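Local coordinates for RagB/SusD domain protein (Flavobacterium johnsoniae, PDB 5J90) that binds chitin as a SusD homolog of a chitin-utilization locus, probably as a lipoprotein at the bacterial outer membrane, at residues 33-38 with 184-190; 120-124 with 164-168; 124-128 with 206-210; 172-176 with 196-200; 239-243 with 363-367. All coordinates share one frame. Residues are numbered along the deposited sequence.

Contact 1: residues 33-38 with 184-190; sequences FAPMFN and FESTDMT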
# COMPACT_ATOMS: atom_id res chain seq x y z
N PHE A 33 27.54 -22.29 10.26
CA PHE A 33 27.31 -21.02 10.94
C PHE A 33 28.23 -19.88 10.49
O PHE A 33 27.78 -18.74 10.36
CB PHE A 33 27.34 -21.20 12.46
CG PHE A 33 26.11 -21.86 12.99
CD1 PHE A 33 26.04 -23.24 13.11
CD2 PHE A 33 25.01 -21.10 13.37
CE1 PHE A 33 24.90 -23.85 13.60
CE2 PHE A 33 23.86 -21.70 13.86
CZ PHE A 33 23.81 -23.08 13.97
N ALA A 34 29.50 -20.19 10.22
CA ALA A 34 30.45 -19.14 9.86
C ALA A 34 30.02 -18.30 8.65
O ALA A 34 30.09 -17.08 8.71
CB ALA A 34 31.86 -19.72 9.67
N PRO A 35 29.60 -18.96 7.56
CA PRO A 35 29.17 -18.15 6.41
C PRO A 35 27.91 -17.32 6.69
O PRO A 35 27.72 -16.29 6.06
CB PRO A 35 28.88 -19.18 5.31
CG PRO A 35 29.44 -20.47 5.79
CD PRO A 35 29.64 -20.40 7.27
N MET A 36 27.05 -17.77 7.61
CA MET A 36 25.91 -16.93 8.02
C MET A 36 26.42 -15.68 8.75
O MET A 36 26.08 -14.56 8.38
CB MET A 36 24.93 -17.71 8.89
CG MET A 36 24.39 -18.95 8.22
SD MET A 36 23.07 -19.77 9.16
CE MET A 36 21.70 -18.64 8.85
N PHE A 37 27.26 -15.88 9.76
CA PHE A 37 27.82 -14.78 10.54
C PHE A 37 28.57 -13.78 9.67
O PHE A 37 28.54 -12.58 9.92
CB PHE A 37 28.79 -15.31 11.59
CG PHE A 37 28.13 -15.93 12.80
CD1 PHE A 37 27.19 -15.23 13.55
CD2 PHE A 37 28.46 -17.22 13.20
CE1 PHE A 37 26.61 -15.80 14.66
CE2 PHE A 37 27.88 -17.79 14.32
CZ PHE A 37 26.95 -17.08 15.05
N ASN A 38 29.26 -14.30 8.66
CA ASN A 38 30.16 -13.48 7.85
C ASN A 38 29.50 -12.79 6.66
O ASN A 38 30.15 -12.05 5.93
CB ASN A 38 31.35 -14.31 7.35
CG ASN A 38 32.35 -14.60 8.45
OD1 ASN A 38 32.50 -13.82 9.39
ND2 ASN A 38 33.03 -15.73 8.34
N PHE A 184 27.40 -24.30 22.10
CA PHE A 184 27.53 -23.35 20.99
C PHE A 184 28.70 -22.36 21.12
O PHE A 184 29.00 -21.64 20.17
CB PHE A 184 26.21 -22.59 20.80
CG PHE A 184 26.09 -21.85 19.48
CD1 PHE A 184 26.14 -22.53 18.27
CD2 PHE A 184 25.89 -20.47 19.47
CE1 PHE A 184 26.01 -21.84 17.06
CE2 PHE A 184 25.76 -19.79 18.26
CZ PHE A 184 25.83 -20.47 17.06
N GLU A 185 29.37 -22.32 22.26
CA GLU A 185 30.38 -21.28 22.45
C GLU A 185 31.48 -21.27 21.38
O GLU A 185 31.83 -20.22 20.86
CB GLU A 185 31.01 -21.31 23.86
CG GLU A 185 32.04 -20.20 24.04
CD GLU A 185 32.54 -20.03 25.46
OE1 GLU A 185 32.15 -20.83 26.34
OE2 GLU A 185 33.31 -19.08 25.68
N SER A 186 32.01 -22.45 21.05
CA SER A 186 33.11 -22.52 20.08
C SER A 186 32.68 -22.14 18.66
O SER A 186 33.52 -21.81 17.82
CB SER A 186 33.76 -23.91 20.09
OG SER A 186 32.85 -24.92 19.68
N THR A 187 31.38 -22.17 18.40
CA THR A 187 30.85 -21.84 17.08
C THR A 187 30.36 -20.39 17.00
O THR A 187 30.37 -19.78 15.92
CB THR A 187 29.69 -22.79 16.71
OG1 THR A 187 30.15 -24.15 16.78
CG2 THR A 187 29.18 -22.51 15.32
N ASP A 188 29.94 -19.85 18.14
CA ASP A 188 29.38 -18.50 18.20
C ASP A 188 30.44 -17.46 17.80
O ASP A 188 31.61 -17.58 18.17
CB ASP A 188 28.87 -18.24 19.62
CG ASP A 188 27.84 -17.12 19.70
OD1 ASP A 188 27.68 -16.37 18.71
OD2 ASP A 188 27.21 -17.00 20.77
N MET A 189 30.03 -16.46 17.03
CA MET A 189 30.93 -15.39 16.61
C MET A 189 30.34 -14.02 16.94
O MET A 189 30.48 -13.07 16.18
CB MET A 189 31.19 -15.51 15.10
CG MET A 189 31.73 -16.87 14.69
SD MET A 189 31.99 -16.99 12.92
CE MET A 189 33.17 -15.66 12.67
N THR A 190 29.68 -13.94 18.08
CA THR A 190 29.03 -12.70 18.50
C THR A 190 29.54 -12.30 19.87
O THR A 190 30.56 -12.82 20.34
CB THR A 190 27.50 -12.88 18.60
OG1 THR A 190 27.18 -13.80 19.66
CG2 THR A 190 26.92 -13.40 17.28
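Three phenylalanines and a methionine make most of this contact, which packs the N-terminal helix 33-37 on the connection between helices 154-177 and 196-213 through an aromatic and Met-aromatic cluster. The edge of the Phe184 ring points into a face of Phe33 in a T-shaped pair, centroids 5.1 Å apart and planes at 70°. The tip of the same ring also meets the edge of Phe37, CZ to CZ at 4.1 Å, so Phe184 touches two side chains one helical turn apart.

Met189 provides the second kind of interaction. Its CB sits over a face of the Phe37 ring, 4.0 Å from the centroid, as a CH-pi contact, and its sulfur approaches the same ring obliquely, SD to Phe37 CD2 at 3.5 Å. Met189 SD also lies 4.2 Å from Ala34 CB. Two methyl groups fill in: Thr187 CG2 is 3.6 Å from Phe33 CB, and Thr190 CG2 is 3.6 Å from Phe37 CE1.

The loop's own bonds shape it. Asp188 N and Thr187 N both donate to Phe184 O, at 2.9 and 3.0 Å, curling 184-188 into a helix-like turn, and Thr190 OG1 donates to Asp188 OD1 at 2.8 Å. Asp188 OD2 is hydrogen-bonded to Trp199 NE1 of helix 196-213. Leu122 of helix 113-134 lies against Phe33 and Phe37, Ile246 of strand 244-247 against Phe37, and Met189 makes backbone hydrogen bonds with Val247.

Contact 2: residues 120-124 with 164-168; sequences LILKV and ELDTA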
# COMPACT_ATOMS: atom_id res chain seq x y z
N LEU A 120 17.67 -20.60 12.99
CA LEU A 120 16.46 -19.84 12.69
C LEU A 120 16.61 -18.37 13.06
O LEU A 120 16.18 -17.48 12.32
CB LEU A 120 15.24 -20.44 13.39
CG LEU A 120 14.74 -21.78 12.85
CD1 LEU A 120 13.60 -22.29 13.71
CD2 LEU A 120 14.30 -21.64 11.39
N ILE A 121 17.21 -18.10 14.21
CA ILE A 121 17.42 -16.71 14.62
C ILE A 121 18.34 -15.99 13.64
O ILE A 121 18.05 -14.87 13.20
CB ILE A 121 17.97 -16.63 16.06
CG1 ILE A 121 16.98 -17.29 17.03
CG2 ILE A 121 18.22 -15.18 16.46
CD1 ILE A 121 17.54 -17.46 18.46
N LEU A 122 19.45 -16.62 13.28
CA LEU A 122 20.35 -16.04 12.29
C LEU A 122 19.69 -15.89 10.92
O LEU A 122 19.93 -14.91 10.22
CB LEU A 122 21.61 -16.90 12.16
CG LEU A 122 22.70 -16.58 13.17
CD1 LEU A 122 23.79 -17.64 13.09
CD2 LEU A 122 23.26 -15.19 12.89
N LYS A 123 18.87 -16.87 10.56
CA LYS A 123 18.13 -16.84 9.30
C LYS A 123 17.24 -15.60 9.24
O LYS A 123 17.26 -14.86 8.24
CB LYS A 123 17.28 -18.10 9.16
CG LYS A 123 16.49 -18.20 7.86
CD LYS A 123 15.50 -19.36 7.96
CE LYS A 123 14.78 -19.62 6.64
NZ LYS A 123 13.73 -20.65 6.81
N VAL A 124 16.47 -15.37 10.30
CA VAL A 124 15.57 -14.22 10.31
C VAL A 124 16.38 -12.91 10.32
O VAL A 124 16.04 -11.95 9.62
CB VAL A 124 14.58 -14.30 11.48
CG1 VAL A 124 13.74 -13.02 11.56
CG2 VAL A 124 13.68 -15.53 11.32
N GLU A 164 9.07 -18.70 13.04
CA GLU A 164 10.43 -19.21 13.23
C GLU A 164 11.02 -18.70 14.54
O GLU A 164 11.65 -19.45 15.29
CB GLU A 164 11.30 -18.84 12.04
CG GLU A 164 10.95 -19.67 10.81
CD GLU A 164 11.58 -19.16 9.53
OE1 GLU A 164 11.97 -17.97 9.47
OE2 GLU A 164 11.67 -19.96 8.56
N LEU A 165 10.82 -17.42 14.84
CA LEU A 165 11.26 -16.91 16.13
C LEU A 165 10.53 -17.60 17.29
O LEU A 165 11.14 -17.86 18.33
CB LEU A 165 11.12 -15.39 16.20
CG LEU A 165 12.01 -14.62 15.22
CD1 LEU A 165 11.78 -13.13 15.38
CD2 LEU A 165 13.48 -14.96 15.40
N ASP A 166 9.23 -17.89 17.12
CA ASP A 166 8.49 -18.65 18.15
C ASP A 166 9.16 -19.99 18.42
O ASP A 166 9.37 -20.37 19.57
CB ASP A 166 7.04 -18.92 17.73
CG ASP A 166 6.17 -17.68 17.71
OD1 ASP A 166 6.51 -16.67 18.38
OD2 ASP A 166 5.13 -17.73 17.02
N THR A 167 9.48 -20.71 17.35
CA THR A 167 10.11 -22.03 17.47
C THR A 167 11.46 -21.93 18.18
O THR A 167 11.74 -22.69 19.12
CB THR A 167 10.29 -22.65 16.08
OG1 THR A 167 9.00 -22.87 15.50
CG2 THR A 167 11.04 -23.98 16.17
N ALA A 168 12.30 -20.98 17.75
CA ALA A 168 13.62 -20.81 18.34
C ALA A 168 13.57 -20.43 19.82
O ALA A 168 14.30 -20.98 20.65
CB ALA A 168 14.41 -19.77 17.56
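Leu120 is the main bump here. Helices 113-134 and 154-177 follow each other in the chain and run roughly antiparallel, a helical hairpin consistent with the TPR-like repeats of SusD proteins; their local axes are 9.3 Å apart and their directions 153° from each other. Leu120 reaches into the hollow formed by Glu164, Thr167 and Ala168 on the facing helix. Leu120 CD1 is 3.8 Å from Glu164 O and 3.9 Å from Thr167 CG2, its CD2 lies 3.9 Å from Glu164 CG, and its CB is 4.3 Å from Ala168 CB.

Ala168 is small, and its methyl settles into the dip between Leu120 and Ile121, with Ile121 CG1 only 3.6 Å from Ala168 CB. A turn away, Leu165 fills the next gap: its CD2 is 4.4 Å from Ile121 CA and 4.1 Å from Val124 CG2. Val124 completes the interlocking by fitting between Leu165 and the Glu164 carboxylate, CG2 to OE1 at 3.5 Å.

One margin of this apolar seam is closed by charge. The extended Lys123 brings NZ to 2.8 Å from Glu164 OE2, a hydrogen-bonded salt bridge, while Glu164 OE1 takes the hydroxyl of Tyr139 as its partner and the Tyr139 ring makes a cation-pi contact with Lys123. Helix 196-213 lies against the same seam, with Phe202 on Ile121 and Leu206 on Val124. Helix 33-37 packs on Leu122, and helix 83-108 touches Lys123.

Contact 3: residues 124-128 with 206-210; sequences VEGMH and LRLRL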
# COMPACT_ATOMS: atom_id res chain seq x y z
N VAL A 124 16.47 -15.37 10.30
CA VAL A 124 15.57 -14.22 10.31
C VAL A 124 16.38 -12.91 10.32
O VAL A 124 16.04 -11.95 9.62
CB VAL A 124 14.58 -14.30 11.48
CG1 VAL A 124 13.74 -13.02 11.56
CG2 VAL A 124 13.68 -15.53 11.32
N GLU A 125 17.48 -12.88 11.06
CA GLU A 125 18.33 -11.69 11.07
C GLU A 125 18.84 -11.35 9.67
O GLU A 125 18.81 -10.18 9.27
CB GLU A 125 19.50 -11.87 12.04
CG GLU A 125 20.63 -10.84 11.88
CD GLU A 125 20.20 -9.38 12.03
OE1 GLU A 125 19.08 -9.09 12.54
OE2 GLU A 125 21.00 -8.51 11.62
N GLY A 126 19.28 -12.35 8.92
CA GLY A 126 19.75 -12.07 7.57
C GLY A 126 18.63 -11.85 6.57
O GLY A 126 18.71 -10.95 5.71
N MET A 127 17.59 -12.67 6.64
CA MET A 127 16.57 -12.64 5.59
C MET A 127 15.51 -11.55 5.72
O MET A 127 14.91 -11.16 4.71
CB MET A 127 15.95 -14.03 5.38
CG MET A 127 16.99 -15.11 5.01
SD MET A 127 18.00 -14.73 3.55
CE MET A 127 16.76 -14.78 2.26
N HIS A 128 15.27 -11.02 6.93
CA HIS A 128 14.35 -9.88 7.02
C HIS A 128 14.90 -8.70 6.22
O HIS A 128 14.15 -7.95 5.60
CB HIS A 128 13.98 -9.49 8.47
CG HIS A 128 14.98 -8.58 9.14
ND1 HIS A 128 16.12 -9.05 9.74
CD2 HIS A 128 15.00 -7.24 9.28
CE1 HIS A 128 16.81 -8.03 10.24
NE2 HIS A 128 16.15 -6.92 9.98
N LEU A 206 14.55 -8.76 18.05
CA LEU A 206 14.33 -8.86 16.60
C LEU A 206 12.83 -8.96 16.31
O LEU A 206 12.33 -8.31 15.38
CB LEU A 206 15.09 -10.06 16.05
CG LEU A 206 15.04 -10.36 14.55
CD1 LEU A 206 15.37 -9.13 13.73
CD2 LEU A 206 16.00 -11.51 14.23
N ARG A 207 12.10 -9.76 17.10
CA ARG A 207 10.65 -9.81 16.96
C ARG A 207 10.03 -8.41 17.13
O ARG A 207 9.15 -8.02 16.37
CB ARG A 207 10.01 -10.76 17.99
CG ARG A 207 8.49 -10.85 17.81
CD ARG A 207 7.77 -11.59 18.95
NE ARG A 207 8.38 -12.88 19.25
CZ ARG A 207 8.27 -13.97 18.51
NH1 ARG A 207 7.56 -13.97 17.39
NH2 ARG A 207 8.91 -15.08 18.89
N LEU A 208 10.50 -7.66 18.13
CA LEU A 208 9.99 -6.32 18.35
C LEU A 208 10.26 -5.39 17.16
O LEU A 208 9.37 -4.62 16.76
CB LEU A 208 10.56 -5.74 19.66
CG LEU A 208 10.11 -4.34 20.07
CD1 LEU A 208 8.59 -4.27 20.26
CD2 LEU A 208 10.83 -3.91 21.35
N ARG A 209 11.45 -5.48 16.58
CA ARG A 209 11.76 -4.73 15.37
C ARG A 209 10.78 -5.07 14.24
O ARG A 209 10.24 -4.18 13.59
CB ARG A 209 13.20 -5.01 14.92
CG ARG A 209 13.52 -4.42 13.55
CD ARG A 209 14.85 -4.91 12.99
NE ARG A 209 15.99 -4.23 13.63
CZ ARG A 209 17.25 -4.47 13.30
NH1 ARG A 209 17.53 -5.36 12.36
NH2 ARG A 209 18.23 -3.82 13.91
N LEU A 210 10.58 -6.36 14.01
CA LEU A 210 9.71 -6.79 12.91
C LEU A 210 8.25 -6.41 13.17
O LEU A 210 7.51 -6.05 12.24
CB LEU A 210 9.85 -8.30 12.66
CG LEU A 210 11.24 -8.76 12.23
CD1 LEU A 210 11.26 -10.27 12.05
CD2 LEU A 210 11.71 -8.05 10.97
O HOH W 1 20.35 -5.92 11.66
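Arg209 NH1 donates to His128 NE2 at 3.2 Å, the one direct hydrogen bond between these two segments. The imidazole is held from its other nitrogen too: His128 ND1 donates to Val124 O of its own helix at 2.9 Å. Arg209 NH1 also gives a hydrogen bond to a water at 3.0 Å, and that water donates to Glu125 OE2 at 2.7 Å. The direct approach, Glu125 OE1 to Arg209 NH1 at 4.0 Å, is a matter of charge alone, because the oxygen lies well out of the guanidinium plane. Arg209's strongest partner is Glu334, which forms a salt bridge with NH2.

Around this polar group come the leucines. Leu206 CD1 lies over a face of the His128 ring, 4.2 Å from its centroid, as a CH-pi contact, and Leu210 CD2 comes to 3.7 Å from His128 CB. Val124 CG1 packs against both, 3.8 Å from Leu206 CD2 and 3.7 Å from Leu210 CD1. Their helices, 113-134 and 196-213, are the first and third of three in succession, with 154-177 between them in the chain; they run nearly parallel here, at 21° with local axes 11.5 Å apart, consistent with TPR-like packing.

With ND1 donating and NE2 accepting, His128 is in the neutral form protonated on ND1. The buried guanidinium is paired with Glu334 and, through a water, linked to Glu125; a neutral His128 adds no further positive charge.

Contact 4: residues 172-176 with 196-200; sequences LTKRI and YESWV
Build two regular helical segments, phi/psi near -65/-40: 172-176 near the end of helix 154-177, and 196-200, the first turn of helix 196-213. They run roughly antiparallel with a signed crossing angle of -148° and local axes 9.5 Å apart. Set the register by Leu172 and Tyr196, whose CA atoms are 6.2 Å apart. Tyr196 (chi1 m, chi2 -21°) turns a ring face to Leu172 (m, t): CD2 of Leu172 stands 4.1 Å from the ring centroid, nearly on its normal, a CH-pi contact. On Ile176 (m, t), CG1 is 3.7 Å from Tyr196 CB. Glu197 meets Ile176 CD1 with its N at 3.5 Å and its CB at 4.1 Å; its carboxylate pairs with Arg201. Trp199 (chi1 -85°) points CB at Leu172, 4.2 Å from CD1, but swings its indole away, so that NE1 binds Asp188. Val200 (t) fills the groove next: CG2 is 3.5 Å from Leu172 CB and 4.1 Å from Ile176 CD1.

This is the apolar interface of an antiparallel helical hairpin, consistent with the TPR-like repeats of SusD proteins. Helix 113-134 lies alongside both arms, with Ala117 on Leu172, Gln114 on Tyr196 and Leu118 on Trp199.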
# COMPACT_ATOMS: atom_id res chain seq x y z
N LEU A 172 15.08 -22.89 22.86
CA LEU A 172 16.20 -22.47 23.70
C LEU A 172 15.77 -22.20 25.14
O LEU A 172 16.52 -22.48 26.08
CB LEU A 172 16.90 -21.25 23.12
CG LEU A 172 17.60 -21.49 21.78
CD1 LEU A 172 18.22 -20.20 21.28
CD2 LEU A 172 18.65 -22.60 21.88
N THR A 173 14.57 -21.66 25.32
CA THR A 173 14.07 -21.38 26.67
C THR A 173 13.88 -22.69 27.44
O THR A 173 14.19 -22.76 28.63
CB THR A 173 12.76 -20.57 26.63
OG1 THR A 173 13.03 -19.29 26.06
CG2 THR A 173 12.22 -20.39 28.04
N LYS A 174 13.40 -23.72 26.75
CA LYS A 174 13.28 -25.06 27.35
C LYS A 174 14.63 -25.54 27.90
O LYS A 174 14.73 -26.01 29.04
CB LYS A 174 12.74 -26.04 26.31
CG LYS A 174 12.67 -27.48 26.77
CD LYS A 174 12.13 -28.37 25.66
CE LYS A 174 13.13 -28.49 24.52
NZ LYS A 174 12.62 -29.38 23.43
N ARG A 175 15.68 -25.40 27.09
CA ARG A 175 17.01 -25.84 27.50
C ARG A 175 17.58 -25.00 28.63
O ARG A 175 18.22 -25.53 29.54
CB ARG A 175 17.94 -25.87 26.29
CG ARG A 175 17.52 -26.92 25.27
CD ARG A 175 18.30 -26.84 23.98
NE ARG A 175 17.77 -27.78 23.01
CZ ARG A 175 18.31 -28.95 22.71
NH1 ARG A 175 19.45 -29.33 23.29
NH2 ARG A 175 17.73 -29.74 21.82
N ILE A 176 17.34 -23.70 28.60
CA ILE A 176 17.77 -22.83 29.67
C ILE A 176 17.09 -23.20 30.98
O ILE A 176 17.74 -23.31 32.03
CB ILE A 176 17.49 -21.35 29.35
CG1 ILE A 176 18.28 -20.92 28.12
CG2 ILE A 176 17.83 -20.45 30.55
CD1 ILE A 176 17.73 -19.68 27.44
N TYR A 196 22.66 -19.20 25.56
CA TYR A 196 21.33 -19.31 24.97
C TYR A 196 20.41 -18.16 25.39
O TYR A 196 19.62 -17.67 24.58
CB TYR A 196 20.67 -20.64 25.34
CG TYR A 196 21.34 -21.88 24.78
CD1 TYR A 196 22.18 -21.82 23.67
CD2 TYR A 196 21.13 -23.12 25.37
CE1 TYR A 196 22.79 -22.98 23.16
CE2 TYR A 196 21.73 -24.27 24.88
CZ TYR A 196 22.55 -24.19 23.78
OH TYR A 196 23.14 -25.36 23.31
N GLU A 197 20.49 -17.75 26.65
CA GLU A 197 19.64 -16.68 27.15
C GLU A 197 19.84 -15.38 26.37
O GLU A 197 18.86 -14.68 26.08
CB GLU A 197 19.89 -16.47 28.65
CG GLU A 197 19.02 -15.39 29.28
CD GLU A 197 19.33 -15.17 30.75
OE1 GLU A 197 19.92 -16.08 31.38
OE2 GLU A 197 19.00 -14.09 31.26
N SER A 198 21.08 -15.07 26.00
CA SER A 198 21.36 -13.87 25.23
C SER A 198 20.84 -13.99 23.80
O SER A 198 20.37 -13.01 23.21
CB SER A 198 22.86 -13.57 25.22
OG SER A 198 23.29 -13.30 26.54
N TRP A 199 20.91 -15.19 23.24
CA TRP A 199 20.33 -15.45 21.93
C TRP A 199 18.81 -15.29 21.95
O TRP A 199 18.22 -14.76 21.01
CB TRP A 199 20.77 -16.82 21.42
CG TRP A 199 22.11 -16.76 20.74
CD1 TRP A 199 23.34 -16.97 21.31
CD2 TRP A 199 22.36 -16.45 19.37
NE1 TRP A 199 24.33 -16.82 20.36
CE2 TRP A 199 23.75 -16.49 19.16
CE3 TRP A 199 21.53 -16.14 18.28
CZ2 TRP A 199 24.33 -16.24 17.92
CZ3 TRP A 199 22.11 -15.89 17.05
CH2 TRP A 199 23.50 -15.94 16.88
N VAL A 200 18.16 -15.73 23.03
CA VAL A 200 16.71 -15.58 23.13
C VAL A 200 16.35 -14.10 23.28
O VAL A 200 15.41 -13.63 22.63
CB VAL A 200 16.12 -16.40 24.30
CG1 VAL A 200 14.65 -16.05 24.52
CG2 VAL A 200 16.29 -17.89 24.04

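Contact 5: residues 239-243 with 363-367; sequences VNDDS and ASFDQ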
# COMPACT_ATOMS: atom_id res chain seq x y z
N VAL A 239 20.94 -3.77 28.34
CA VAL A 239 22.27 -3.20 28.54
C VAL A 239 23.09 -3.45 27.29
O VAL A 239 22.75 -4.31 26.47
CB VAL A 239 22.99 -3.78 29.79
CG1 VAL A 239 22.20 -3.47 31.05
CG2 VAL A 239 23.21 -5.28 29.64
N ASN A 240 24.19 -2.70 27.15
CA ASN A 240 24.94 -2.75 25.91
C ASN A 240 25.58 -4.12 25.61
O ASN A 240 25.75 -4.46 24.44
CB ASN A 240 25.93 -1.58 25.82
CG ASN A 240 25.21 -0.26 25.62
OD1 ASN A 240 24.23 -0.20 24.88
ND2 ASN A 240 25.68 0.79 26.28
N ASP A 241 25.87 -4.90 26.65
CA ASP A 241 26.36 -6.26 26.44
C ASP A 241 25.31 -7.17 25.79
O ASP A 241 25.63 -8.26 25.32
CB ASP A 241 26.84 -6.89 27.76
CG ASP A 241 28.18 -6.34 28.22
OD1 ASP A 241 28.86 -5.65 27.43
OD2 ASP A 241 28.56 -6.61 29.37
N ASP A 242 24.05 -6.72 25.78
CA ASP A 242 22.98 -7.48 25.14
C ASP A 242 22.94 -7.28 23.62
O ASP A 242 22.22 -8.01 22.92
CB ASP A 242 21.60 -7.08 25.70
CG ASP A 242 21.43 -7.40 27.18
OD1 ASP A 242 22.10 -8.33 27.69
OD2 ASP A 242 20.59 -6.72 27.80
N SER A 243 23.69 -6.30 23.12
CA SER A 243 23.65 -5.95 21.70
C SER A 243 24.07 -7.12 20.81
O SER A 243 24.89 -7.95 21.19
CB SER A 243 24.56 -4.76 21.41
OG SER A 243 24.17 -3.61 22.15
N ALA A 363 21.79 4.88 26.82
CA ALA A 363 22.41 3.63 26.39
C ALA A 363 23.39 3.86 25.24
O ALA A 363 24.50 3.31 25.24
CB ALA A 363 21.34 2.62 25.98
N SER A 364 22.98 4.66 24.26
CA SER A 364 23.84 4.95 23.12
C SER A 364 25.09 5.75 23.53
O SER A 364 26.20 5.44 23.08
CB SER A 364 23.05 5.67 22.03
OG SER A 364 23.89 5.97 20.92
N PHE A 365 24.91 6.79 24.35
CA PHE A 365 26.05 7.56 24.85
C PHE A 365 27.03 6.65 25.57
O PHE A 365 28.25 6.73 25.34
CB PHE A 365 25.59 8.68 25.79
CG PHE A 365 25.32 10.01 25.10
CD1 PHE A 365 24.41 10.11 24.06
CD2 PHE A 365 25.96 11.16 25.54
CE1 PHE A 365 24.16 11.34 23.45
CE2 PHE A 365 25.72 12.38 24.94
CZ PHE A 365 24.81 12.47 23.89
N ASP A 366 26.52 5.77 26.43
CA ASP A 366 27.37 4.83 27.14
C ASP A 366 28.09 3.89 26.18
O ASP A 366 29.28 3.61 26.33
CB ASP A 366 26.57 4.02 28.16
CG ASP A 366 26.09 4.85 29.33
OD1 ASP A 366 26.60 5.97 29.54
OD2 ASP A 366 25.20 4.37 30.06
N GLN A 367 27.36 3.42 25.17
CA GLN A 367 27.93 2.50 24.20
C GLN A 367 29.10 3.13 23.46
O GLN A 367 30.10 2.45 23.16
CB GLN A 367 26.86 2.04 23.20
CG GLN A 367 27.33 0.91 22.33
CD GLN A 367 26.25 0.35 21.43
OE1 GLN A 367 25.36 1.08 20.96
NE2 GLN A 367 26.32 -0.94 21.17
O HOH W 2 23.14 1.00 22.66
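Val239 opens a short 3-10 turn. Its carbonyl O accepts from Asp242 N at 2.8 Å, and its own N donates to Asp242 OD2 at 3.0 Å, so Asp242 ties back to the start of the turn through both backbone and side chain. Asn240, the first residue of the 3-10 segment, does nearly all the work across the gap. Its CB points at the helix, and Asn240 ND2 donates to Ala363 O at 3.0 Å. That carbonyl already takes Gln367 N at 2.9 Å, so Ala363 O accepts two hydrogen bonds, one from the helix and one from Asn240. Asn240 OD1 takes a hydrogen bond from a water at 2.7 Å, and the same water donates to Gln367 OE1 at 2.8 Å.

The contact joins the connection between helix 219-231 and strand 244-247 to helix 353-368, which probably belongs to the TPR-like part of this SusD fold. Asp242 takes no part across the gap; its O accepts from the hydroxyl of Tyr192. Ser243 OG donates to Asn240 O at 2.9 Å, receives Ala332 N, and comes within 3.6 Å of Gln367 NE2, whose hydrogen-bonding partner is Asn331 OD1.

In the fold
From the N terminus, helix 33-37 opens contact 1, and helix 113-134 then supplies the first segments of contacts 2 and 3, which share Val124. Contact 2 closes first, on helix 154-177, nested inside the long loop of contact 1. Next, 172-176 opens contact 4, loop 184-190 closes contact 1, and helix 196-213 closes contact 4 and finally contact 3. Contact 1 thus crosses contacts 3 and 4, while contact 4 nests within contact 3. Helices 113-134, 154-177 and 196-213 become one bundle, joined further by the Asp166-Arg207 salt bridge, with Trp199 reaching contact 1. Contact 5 follows in series, tying 239-243 to helix 353-368.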